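Local coordinates for structural protein ORF273 (Acidianus two-tailed virus, PDB 4ART) that is a thermo- and acido-stable virion component of an archaeal virus, with a fold new when solved and a precise role that remains unknown, at residues A[31-36]-A[249-254]; A[89-94]-A[139-144]; A[135-140]-A[160-165]; A[156-161]-A[244-249]. All blocks are in the same frame, centred on the assembly; numbering follows the deposited sequence.

How the interactions relate
Helix 23-44 supplies the first segment, 31-36, and strand 247-253 the last, 249-254, so interaction 1 closes a loop of more than two hundred residues in which the other three contacts nest. Interaction 2 pairs strands 87-96 and 139-146 in parallel. Interaction 3 begins on the segment where interaction 2 ends, sharing Y139 and Y140, and closes the open end of the hairpin 139-146/154-161. Interaction 4 starts from that hairpin's second strand and reaches strand 247-253, meeting interaction 1 at V249. Interactions 2, 3 and 4 thus join four consecutive strands of the central mixed sheet, while interaction 1 lays the N-terminal helix along one face.

Interaction 1. Residues A[31-36]-A[249-254]; sequences LADIVE and VCYEWK
One face of the Y251 ring is covered by the side chain of E36, and the ring's hydroxyl edge meets the carboxylate of D33. E36 CG stands 3.6 Å from the centroid of the Y251 ring and close to its normal, a CH-pi contact made by the aliphatic part of an acidic residue. CG is anti to the backbone N (chi1 176°), and the chain then bends at chi2, so that CB touches CZ of the tyrosine while OE1 lies beside the rim near CE2, leaving CG as the atom over the face. The tyrosine is aimed at the helix by its own first torsion, which sets CG anti to the carbonyl carbon.

At the tip, Y251 OH donates over 3.0 Å to D33 OD1, which accepts on its anti lone pair, the one turned away from OD2; the carboxylate and ring planes are 65° apart. A32 O lies 3.3 Å from the same Y251 OH. Two residues back along the strand, V249 directs a methyl at the helix, and A32 CB rests 3.6 Å from V249 CG2.

Beyond the contact, Y251 also packs on L155, V157 and F258, and C250, facing the other way, forms a disulfide with C263. With local axes 9.5 Å apart and crossing at -33°, this is helix-on-sheet packing, the long N-terminal helix lying along one face of the mixed sheet.

Interaction 2. Residues A[89-94]-A[139-144]; sequences AFVETD and YYIHAV
Y140 OH donates to E92 OE1 and H142 NE2 to D94 OD2, each over 2.7 Å. Both bonds run diagonally, from a residue on strand 139-146 to the carboxylate two positions beyond its partner in register, and each meets its oxygen from above the carboxylate plane. The glutamate is extended, with CG anti to the backbone N, which carries OE1 to the ring edge of Y140. D94 OD2 lies near the imidazole plane, although the bond is bent, with 143° at the hydrogen. A weak bond from H142 ND1 to G109 O further fixes the ring's rotation; bonds from both ring nitrogens to oxygens, with carboxylates nearby, are consistent with a protonated, positively charged H142.

In the backbone ladder I141 N donates to F90 O over 2.7 Å, and E92 N to I141 O over 2.8 Å at a nearly straight 170°. Every pair from A89-Y139 to D94-V144 is in parallel register, the one parallel pairing in a seven-stranded mixed sheet, and the chain between the two strands includes helices 99-108 and 113-123.

On the face of the polar pairs, F90 and Y140 lie side by side, CD2 of F90 meeting CD1 of Y140 at 3.7 Å edge to edge, while F119 meets F90 edge-to-face. V144 CG2 lies over one face of the H142 ring. On the other face A89, V91, I141 and A143 form an aliphatic surface, with A89 CB 4.0 Å from I141 CD1; V35 of helix 23-44 packs onto V91 and A143.

Interaction 3. Residues A[135-140]-A[160-165]; sequences PNLKYY and YDIDSL
Three backbone hydrogen bonds tie the segments together. Y140 and Y160 form an antiparallel hydrogen-bonded pair: Y160 N donates to Y140 O over 2.8 Å, and the return bond from Y140 N to Y160 O is equally straight. The third, from I162 N to K138 O at 3.0 Å and 172°, carries the ladder past the last strand residue into the first residue of helix 162-168.

Apolar contact is made chiefly by I162, whose CG1 is anti to the carbonyl carbon. Its CD1 reaches the L137 branch point, 3.6 Å from L137 CG, and also lies on the Y139 backbone; its CG1 rests against Y140 CB. Beside it Y140 CD2 touches Y160 CD1 at 3.6 Å. Those two rings lie alongside each other, their planes 40° apart, and Y140 OH is held by E92.

The polar edge is bridged by water. K138 NZ and D161 OD2 are 4.2 Å apart, beyond a salt bridge, but one water accepts from the lysine and donates to that carboxylate oxygen. A second, bound to Y139 OH, also donates to D161 OD2, so two waters converge on it. A third donates to K138 O, which thus takes two bonds, and accepts from D163 N. The other oxygen of D161 faces the helix: D161 OD1 accepts from S164 N over 3.0 Å on its anti lone pair.

D161 is thus an N-cap residue, with CG anti to its own N (chi1 178°). Such a cap fits the sharp change from strand to helix at the open end of a beta hairpin, here the one formed by strands 139-146 and 154-161.

Interaction 4. Residues A[156-161]-A[244-249]; sequences AVNIYD and PTPYQV
V157 O is gripped twice: it accepts a nearly straight hydrogen bond from V249 N over 2.8 Å, and Q248 CA adds a weaker CA-H...O contact to V157 O at 3.3 Å. The bond is one of four in two reciprocal pairs. V157 N donates to V249 O over 2.7 Å, and I159 and Y247 repeat the pattern. N158 and Q248 form the non-hydrogen-bonded pair between them.

Their side chains add a bent amide bond. N158 OD1 accepts from Q248 NE2 over 2.9 Å, on a lone pair in the carbonyl plane, with only 132° at the hydrogen and the amide planes 72° apart. The extended Q248 chain runs alongside N158, and its CG passes close by N158 OD1, at 3.1 Å, while NE2 gives the one hydrogen bond.

Before the strand proper, P246 sets its ring on Y160. P246 CB lies 3.8 Å from the centroid of the Y160 ring, over one face and 20° off its normal, a CH-pi contact displaced toward CE2. On the opposite side of the sheet I159 CB meets Y247 CB at 4.1 Å, while the Y247 ring leads away to helix 23-44, where E29 receives its hydroxyl.

P244 packs against S164 and A168 of helix 162-168. The whole is a regular antiparallel strand pair inside the mixed sheet, through which strand 247-253, arriving after a long helical excursion, joins the hairpin strand 154-161.

Interaction 1. Residues A[31-36]-A[249-254]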
# COMPACT_ATOMS: atom_id res chain seq x y z
N LEU A 31 -4.42 11.47 23.40
CA LEU A 31 -4.48 10.35 22.46
C LEU A 31 -3.09 9.92 21.99
O LEU A 31 -2.84 8.72 21.88
CB LEU A 31 -5.37 10.70 21.24
CG LEU A 31 -6.89 10.68 21.48
CD1 LEU A 31 -7.61 11.39 20.34
CD2 LEU A 31 -7.42 9.23 21.66
N ALA A 32 -2.19 10.89 21.71
CA ALA A 32 -0.83 10.61 21.26
C ALA A 32 -0.02 9.90 22.36
O ALA A 32 0.69 8.95 22.06
CB ALA A 32 -0.15 11.89 20.83
N ASP A 33 -0.18 10.31 23.65
CA ASP A 33 0.48 9.63 24.77
C ASP A 33 -0.07 8.19 24.96
O ASP A 33 0.71 7.29 25.27
CB ASP A 33 0.40 10.45 26.05
CG ASP A 33 1.18 11.76 25.98
OD1 ASP A 33 2.08 11.87 25.10
OD2 ASP A 33 0.87 12.68 26.77
N ILE A 34 -1.39 7.99 24.72
CA ILE A 34 -2.02 6.65 24.78
C ILE A 34 -1.35 5.74 23.72
O ILE A 34 -0.94 4.63 24.05
CB ILE A 34 -3.58 6.71 24.66
CG1 ILE A 34 -4.23 7.32 25.94
CG2 ILE A 34 -4.18 5.32 24.35
CD1 ILE A 34 -5.64 7.94 25.71
N VAL A 35 -1.19 6.24 22.48
CA VAL A 35 -0.56 5.48 21.38
C VAL A 35 0.91 5.22 21.72
O VAL A 35 1.32 4.07 21.72
CB VAL A 35 -0.75 6.15 19.98
CG1 VAL A 35 0.14 5.50 18.91
CG2 VAL A 35 -2.21 6.11 19.55
N GLU A 36 1.67 6.26 22.09
CA GLU A 36 3.07 6.14 22.49
C GLU A 36 3.30 5.10 23.58
O GLU A 36 4.22 4.31 23.46
CB GLU A 36 3.62 7.50 22.92
CG GLU A 36 5.05 7.46 23.44
CD GLU A 36 5.20 7.74 24.92
OE1 GLU A 36 4.57 8.69 25.44
OE2 GLU A 36 6.01 7.02 25.57
N VAL A 249 2.52 14.44 16.84
CA VAL A 249 3.38 14.30 18.04
C VAL A 249 4.51 13.32 17.74
O VAL A 249 4.25 12.24 17.21
CB VAL A 249 2.61 13.96 19.36
CG1 VAL A 249 3.53 13.94 20.57
CG2 VAL A 249 1.46 14.91 19.59
N CYS A 250 5.76 13.71 18.08
CA CYS A 250 6.96 12.93 17.79
C CYS A 250 7.78 12.57 19.01
O CYS A 250 7.70 13.22 20.04
CB CYS A 250 7.81 13.57 16.69
SG CYS A 250 6.90 13.93 15.17
N TYR A 251 8.50 11.44 18.90
CA TYR A 251 9.28 10.84 19.98
C TYR A 251 10.53 10.16 19.44
O TYR A 251 10.55 9.69 18.29
CB TYR A 251 8.46 9.75 20.69
CG TYR A 251 7.06 10.15 21.12
CD1 TYR A 251 5.98 10.05 20.24
CD2 TYR A 251 6.81 10.56 22.43
CE1 TYR A 251 4.68 10.36 20.65
CE2 TYR A 251 5.53 10.92 22.84
CZ TYR A 251 4.46 10.77 21.96
OH TYR A 251 3.20 11.08 22.40
N GLU A 252 11.59 10.12 20.26
CA GLU A 252 12.83 9.43 19.92
C GLU A 252 13.03 8.30 20.91
O GLU A 252 12.73 8.47 22.09
CB GLU A 252 14.03 10.38 19.89
CG GLU A 252 14.32 11.06 21.21
CD GLU A 252 15.64 11.82 21.30
OE1 GLU A 252 16.43 11.77 20.33
OE2 GLU A 252 15.88 12.45 22.35
N TRP A 253 13.46 7.13 20.42
CA TRP A 253 13.74 5.98 21.28
C TRP A 253 15.12 6.19 21.87
O TRP A 253 16.11 6.28 21.14
CB TRP A 253 13.70 4.68 20.48
CG TRP A 253 13.79 3.45 21.34
CD1 TRP A 253 14.89 2.68 21.56
CD2 TRP A 253 12.74 2.88 22.12
NE1 TRP A 253 14.59 1.64 22.40
CE2 TRP A 253 13.27 1.74 22.77
CE3 TRP A 253 11.39 3.21 22.35
CZ2 TRP A 253 12.50 0.93 23.62
CZ3 TRP A 253 10.63 2.42 23.19
CH2 TRP A 253 11.18 1.29 23.82
N LYS A 254 15.18 6.34 23.20
CA LYS A 254 16.43 6.57 23.88
C LYS A 254 16.44 5.87 25.22
O LYS A 254 15.70 6.27 26.13
CB LYS A 254 16.71 8.09 24.03
CG LYS A 254 18.19 8.42 24.29
CD LYS A 254 18.48 9.92 24.17
CE LYS A 254 18.68 10.59 25.51
NZ LYS A 254 18.80 12.07 25.38

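Interaction 2. Residues A[89-94]-A[139-144]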
# COMPACT_ATOMS: atom_id res chain seq x y z
N ALA A 89 -11.34 6.27 18.65
CA ALA A 89 -10.26 6.47 17.69
C ALA A 89 -9.77 5.15 17.14
O ALA A 89 -9.73 4.14 17.87
CB ALA A 89 -9.09 7.23 18.33
N PHE A 90 -9.42 5.14 15.85
CA PHE A 90 -8.87 3.98 15.14
C PHE A 90 -7.39 4.29 14.89
O PHE A 90 -7.07 5.38 14.45
CB PHE A 90 -9.62 3.74 13.83
CG PHE A 90 -9.05 2.63 12.97
CD1 PHE A 90 -9.19 1.30 13.35
CD2 PHE A 90 -8.40 2.92 11.79
CE1 PHE A 90 -8.67 0.28 12.55
CE2 PHE A 90 -7.88 1.90 10.99
CZ PHE A 90 -8.04 0.58 11.36
N VAL A 91 -6.50 3.36 15.23
CA VAL A 91 -5.06 3.55 15.10
C VAL A 91 -4.51 2.57 14.07
O VAL A 91 -4.74 1.38 14.16
CB VAL A 91 -4.31 3.38 16.46
CG1 VAL A 91 -2.84 3.75 16.34
CG2 VAL A 91 -4.98 4.17 17.57
N GLU A 92 -3.76 3.10 13.09
CA GLU A 92 -3.06 2.31 12.08
C GLU A 92 -1.56 2.57 12.30
O GLU A 92 -1.09 3.71 12.20
CB GLU A 92 -3.49 2.70 10.66
CG GLU A 92 -2.69 2.05 9.55
CD GLU A 92 -3.26 2.15 8.15
OE1 GLU A 92 -4.26 2.88 7.95
OE2 GLU A 92 -2.70 1.49 7.24
N THR A 93 -0.81 1.51 12.60
CA THR A 93 0.62 1.59 12.82
C THR A 93 1.39 1.02 11.62
O THR A 93 1.16 -0.11 11.21
CB THR A 93 1.00 0.92 14.13
OG1 THR A 93 0.16 1.44 15.15
CG2 THR A 93 2.46 1.13 14.50
N ASP A 94 2.28 1.85 11.05
CA ASP A 94 3.16 1.45 9.95
C ASP A 94 4.55 1.41 10.57
O ASP A 94 4.88 2.24 11.45
CB ASP A 94 3.17 2.49 8.81
CG ASP A 94 2.11 2.35 7.74
OD1 ASP A 94 1.61 1.22 7.54
OD2 ASP A 94 1.84 3.36 7.03
N TYR A 139 -11.69 10.14 15.70
CA TYR A 139 -10.35 10.27 15.16
C TYR A 139 -9.78 9.08 14.45
O TYR A 139 -10.03 7.93 14.80
CB TYR A 139 -9.37 10.67 16.28
CG TYR A 139 -9.65 12.03 16.90
CD1 TYR A 139 -9.21 13.19 16.30
CD2 TYR A 139 -10.29 12.13 18.14
CE1 TYR A 139 -9.42 14.44 16.89
CE2 TYR A 139 -10.52 13.37 18.74
CZ TYR A 139 -10.09 14.53 18.10
OH TYR A 139 -10.31 15.77 18.66
N TYR A 140 -8.97 9.39 13.44
CA TYR A 140 -8.17 8.42 12.73
C TYR A 140 -6.72 8.75 13.09
O TYR A 140 -6.28 9.89 12.93
CB TYR A 140 -8.40 8.43 11.20
CG TYR A 140 -7.33 7.62 10.49
CD1 TYR A 140 -7.41 6.24 10.40
CD2 TYR A 140 -6.17 8.23 10.00
CE1 TYR A 140 -6.39 5.49 9.82
CE2 TYR A 140 -5.14 7.49 9.43
CZ TYR A 140 -5.26 6.12 9.33
OH TYR A 140 -4.23 5.45 8.71
N ILE A 141 -5.98 7.75 13.60
CA ILE A 141 -4.59 7.97 14.02
C ILE A 141 -3.64 7.10 13.21
O ILE A 141 -3.81 5.90 13.11
CB ILE A 141 -4.41 7.76 15.56
CG1 ILE A 141 -5.40 8.62 16.36
CG2 ILE A 141 -2.97 8.00 15.99
CD1 ILE A 141 -5.35 8.43 17.91
N HIS A 142 -2.62 7.74 12.64
CA HIS A 142 -1.58 7.05 11.91
C HIS A 142 -0.30 7.21 12.68
O HIS A 142 0.17 8.33 12.86
CB HIS A 142 -1.44 7.60 10.48
CG HIS A 142 -0.50 6.79 9.61
ND1 HIS A 142 0.09 7.34 8.50
CD2 HIS A 142 -0.11 5.48 9.69
CE1 HIS A 142 0.84 6.38 7.96
NE2 HIS A 142 0.76 5.25 8.63
N ALA A 143 0.21 6.08 13.22
CA ALA A 143 1.46 6.03 13.98
C ALA A 143 2.52 5.41 13.10
O ALA A 143 2.27 4.40 12.46
CB ALA A 143 1.29 5.22 15.25
N VAL A 144 3.68 6.06 12.99
CA VAL A 144 4.78 5.54 12.15
C VAL A 144 6.01 5.36 13.00
O VAL A 144 6.46 6.29 13.67
CB VAL A 144 5.07 6.40 10.88
CG1 VAL A 144 5.99 5.66 9.90
CG2 VAL A 144 3.77 6.82 10.18

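Interaction 3. Residues A[135-140]-A[160-165]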
# COMPACT_ATOMS: atom_id res chain seq x y z
N PRO A 135 -20.28 3.96 15.11
CA PRO A 135 -20.88 5.29 14.95
C PRO A 135 -20.26 6.45 15.72
O PRO A 135 -20.55 7.58 15.34
CB PRO A 135 -22.34 5.06 15.35
CG PRO A 135 -22.27 4.00 16.36
CD PRO A 135 -21.19 3.07 15.86
N ASN A 136 -19.50 6.20 16.79
CA ASN A 136 -18.97 7.30 17.65
C ASN A 136 -17.46 7.61 17.50
O ASN A 136 -16.82 8.26 18.36
CB ASN A 136 -19.40 7.06 19.09
CG ASN A 136 -20.85 6.58 19.19
OD1 ASN A 136 -21.77 7.12 18.55
ND2 ASN A 136 -21.07 5.51 19.92
N LEU A 137 -16.90 7.14 16.39
CA LEU A 137 -15.50 7.31 16.03
C LEU A 137 -15.26 8.78 15.66
O LEU A 137 -15.94 9.31 14.78
CB LEU A 137 -15.25 6.40 14.84
CG LEU A 137 -13.84 6.11 14.44
CD1 LEU A 137 -13.04 5.54 15.55
CD2 LEU A 137 -13.85 5.09 13.42
N LYS A 138 -14.33 9.43 16.35
CA LYS A 138 -14.03 10.84 16.06
C LYS A 138 -12.68 10.98 15.33
O LYS A 138 -12.55 11.82 14.45
CB LYS A 138 -14.03 11.66 17.36
CG LYS A 138 -13.97 13.18 17.14
CD LYS A 138 -14.06 13.92 18.46
CE LYS A 138 -13.86 15.40 18.33
NZ LYS A 138 -15.11 16.09 17.91
N TYR A 139 -11.69 10.14 15.70
CA TYR A 139 -10.35 10.27 15.16
C TYR A 139 -9.78 9.08 14.45
O TYR A 139 -10.03 7.93 14.80
CB TYR A 139 -9.37 10.67 16.28
CG TYR A 139 -9.65 12.03 16.90
CD1 TYR A 139 -9.21 13.19 16.30
CD2 TYR A 139 -10.29 12.13 18.14
CE1 TYR A 139 -9.42 14.44 16.89
CE2 TYR A 139 -10.52 13.37 18.74
CZ TYR A 139 -10.09 14.53 18.10
OH TYR A 139 -10.31 15.77 18.66
N TYR A 140 -8.97 9.39 13.44
CA TYR A 140 -8.17 8.42 12.73
C TYR A 140 -6.72 8.75 13.09
O TYR A 140 -6.28 9.89 12.93
CB TYR A 140 -8.40 8.43 11.20
CG TYR A 140 -7.33 7.62 10.49
CD1 TYR A 140 -7.41 6.24 10.40
CD2 TYR A 140 -6.17 8.23 10.00
CE1 TYR A 140 -6.39 5.49 9.82
CE2 TYR A 140 -5.14 7.49 9.43
CZ TYR A 140 -5.26 6.12 9.33
OH TYR A 140 -4.23 5.45 8.71
N TYR A 160 -5.95 12.71 12.91
CA TYR A 160 -6.88 13.33 11.96
C TYR A 160 -8.28 13.28 12.51
O TYR A 160 -8.70 12.24 13.00
CB TYR A 160 -6.86 12.56 10.61
CG TYR A 160 -5.51 12.48 9.94
CD1 TYR A 160 -4.60 11.47 10.26
CD2 TYR A 160 -5.11 13.44 9.00
CE1 TYR A 160 -3.34 11.42 9.67
CE2 TYR A 160 -3.86 13.38 8.39
CZ TYR A 160 -2.98 12.38 8.74
OH TYR A 160 -1.77 12.31 8.10
N ASP A 161 -9.00 14.36 12.38
CA ASP A 161 -10.42 14.47 12.73
C ASP A 161 -11.15 13.90 11.51
O ASP A 161 -10.99 14.43 10.42
CB ASP A 161 -10.82 15.95 12.96
CG ASP A 161 -12.29 16.12 13.30
OD1 ASP A 161 -13.10 16.24 12.38
OD2 ASP A 161 -12.63 16.07 14.48
N ILE A 162 -11.93 12.83 11.70
CA ILE A 162 -12.62 12.14 10.60
C ILE A 162 -13.60 13.04 9.83
O ILE A 162 -13.59 13.00 8.60
CB ILE A 162 -13.21 10.76 11.06
CG1 ILE A 162 -12.05 9.80 11.47
CG2 ILE A 162 -14.13 10.13 9.97
CD1 ILE A 162 -12.44 8.58 12.20
N ASP A 163 -14.43 13.83 10.52
CA ASP A 163 -15.40 14.74 9.90
C ASP A 163 -14.73 15.74 8.98
O ASP A 163 -15.21 15.97 7.87
CB ASP A 163 -16.17 15.54 10.97
CG ASP A 163 -17.11 14.76 11.85
OD1 ASP A 163 -17.50 13.64 11.45
OD2 ASP A 163 -17.51 15.29 12.91
N SER A 164 -13.64 16.35 9.48
CA SER A 164 -12.87 17.38 8.78
C SER A 164 -12.26 16.79 7.54
O SER A 164 -12.37 17.39 6.48
CB SER A 164 -11.77 17.92 9.69
OG SER A 164 -12.26 19.05 10.38
N LEU A 165 -11.67 15.60 7.67
CA LEU A 165 -11.10 14.88 6.56
C LEU A 165 -12.15 14.53 5.50
O LEU A 165 -11.93 14.76 4.31
CB LEU A 165 -10.40 13.62 7.08
CG LEU A 165 -9.44 12.96 6.14
CD1 LEU A 165 -8.46 13.99 5.52
CD2 LEU A 165 -8.66 11.91 6.86
O HOH W 1 -14.62 13.34 13.75
O HOH W 2 -15.03 15.74 15.15
O HOH W 3 -10.61 17.55 16.62

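Interaction 4. Residues A[156-161]-A[244-249]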
# COMPACT_ATOMS: atom_id res chain seq x y z
N ALA A 156 6.25 8.78 15.26
CA ALA A 156 5.48 9.96 14.87
C ALA A 156 4.02 9.55 14.91
O ALA A 156 3.65 8.49 14.42
CB ALA A 156 5.86 10.43 13.49
N VAL A 157 3.22 10.33 15.61
CA VAL A 157 1.80 10.04 15.76
C VAL A 157 1.06 11.21 15.08
O VAL A 157 1.26 12.37 15.48
CB VAL A 157 1.39 9.91 17.25
CG1 VAL A 157 -0.09 9.56 17.39
CG2 VAL A 157 2.27 8.91 18.01
N ASN A 158 0.23 10.90 14.08
CA ASN A 158 -0.59 11.86 13.31
C ASN A 158 -2.06 11.63 13.61
O ASN A 158 -2.58 10.57 13.32
CB ASN A 158 -0.34 11.71 11.79
CG ASN A 158 1.04 12.19 11.39
OD1 ASN A 158 1.48 13.23 11.82
ND2 ASN A 158 1.87 11.32 10.88
N ILE A 159 -2.74 12.65 14.16
CA ILE A 159 -4.15 12.58 14.52
C ILE A 159 -5.02 13.39 13.58
O ILE A 159 -4.89 14.61 13.50
CB ILE A 159 -4.34 12.95 16.02
CG1 ILE A 159 -3.46 12.04 16.92
CG2 ILE A 159 -5.79 12.85 16.38
CD1 ILE A 159 -3.25 12.54 18.26
N TYR A 160 -5.95 12.71 12.91
CA TYR A 160 -6.88 13.33 11.96
C TYR A 160 -8.28 13.28 12.51
O TYR A 160 -8.70 12.24 13.00
CB TYR A 160 -6.86 12.56 10.61
CG TYR A 160 -5.51 12.48 9.94
CD1 TYR A 160 -4.60 11.47 10.26
CD2 TYR A 160 -5.11 13.44 9.00
CE1 TYR A 160 -3.34 11.42 9.67
CE2 TYR A 160 -3.86 13.38 8.39
CZ TYR A 160 -2.98 12.38 8.74
OH TYR A 160 -1.77 12.31 8.10
N ASP A 161 -9.00 14.36 12.38
CA ASP A 161 -10.42 14.47 12.73
C ASP A 161 -11.15 13.90 11.51
O ASP A 161 -10.99 14.43 10.42
CB ASP A 161 -10.82 15.95 12.96
CG ASP A 161 -12.29 16.12 13.30
OD1 ASP A 161 -13.10 16.24 12.38
OD2 ASP A 161 -12.63 16.07 14.48
N PRO A 244 -7.50 19.38 6.42
CA PRO A 244 -7.20 19.69 7.82
C PRO A 244 -5.78 19.21 8.24
O PRO A 244 -5.36 18.10 7.91
CB PRO A 244 -8.29 18.93 8.58
CG PRO A 244 -8.60 17.74 7.69
CD PRO A 244 -8.50 18.29 6.30
N THR A 245 -5.06 20.06 8.94
CA THR A 245 -3.73 19.74 9.43
C THR A 245 -3.89 18.67 10.55
O THR A 245 -4.66 18.90 11.50
CB THR A 245 -3.03 21.03 9.99
OG1 THR A 245 -3.09 22.07 9.02
CG2 THR A 245 -1.59 20.80 10.30
N PRO A 246 -3.17 17.52 10.48
CA PRO A 246 -3.23 16.57 11.60
C PRO A 246 -2.49 17.10 12.84
O PRO A 246 -1.56 17.88 12.71
CB PRO A 246 -2.48 15.33 11.07
CG PRO A 246 -1.51 15.86 10.13
CD PRO A 246 -2.17 17.08 9.48
N TYR A 247 -2.88 16.67 14.02
CA TYR A 247 -2.17 17.02 15.23
C TYR A 247 -1.04 16.01 15.27
O TYR A 247 -1.28 14.80 15.27
CB TYR A 247 -3.08 16.87 16.43
CG TYR A 247 -2.54 17.48 17.69
CD1 TYR A 247 -2.84 18.79 18.04
CD2 TYR A 247 -1.79 16.71 18.59
CE1 TYR A 247 -2.42 19.32 19.26
CE2 TYR A 247 -1.41 17.22 19.82
CZ TYR A 247 -1.72 18.53 20.14
OH TYR A 247 -1.28 19.05 21.32
N GLN A 248 0.19 16.50 15.18
CA GLN A 248 1.37 15.65 15.04
C GLN A 248 2.27 15.65 16.26
O GLN A 248 2.69 16.72 16.72
CB GLN A 248 2.12 16.09 13.78
CG GLN A 248 3.27 15.19 13.35
CD GLN A 248 3.79 15.64 12.01
OE1 GLN A 248 4.91 16.15 11.92
NE2 GLN A 248 2.99 15.49 10.93
N VAL A 249 2.52 14.44 16.84
CA VAL A 249 3.38 14.30 18.04
C VAL A 249 4.51 13.32 17.74
O VAL A 249 4.25 12.24 17.21
CB VAL A 249 2.61 13.96 19.36
CG1 VAL A 249 3.53 13.94 20.57
CG2 VAL A 249 1.46 14.91 19.59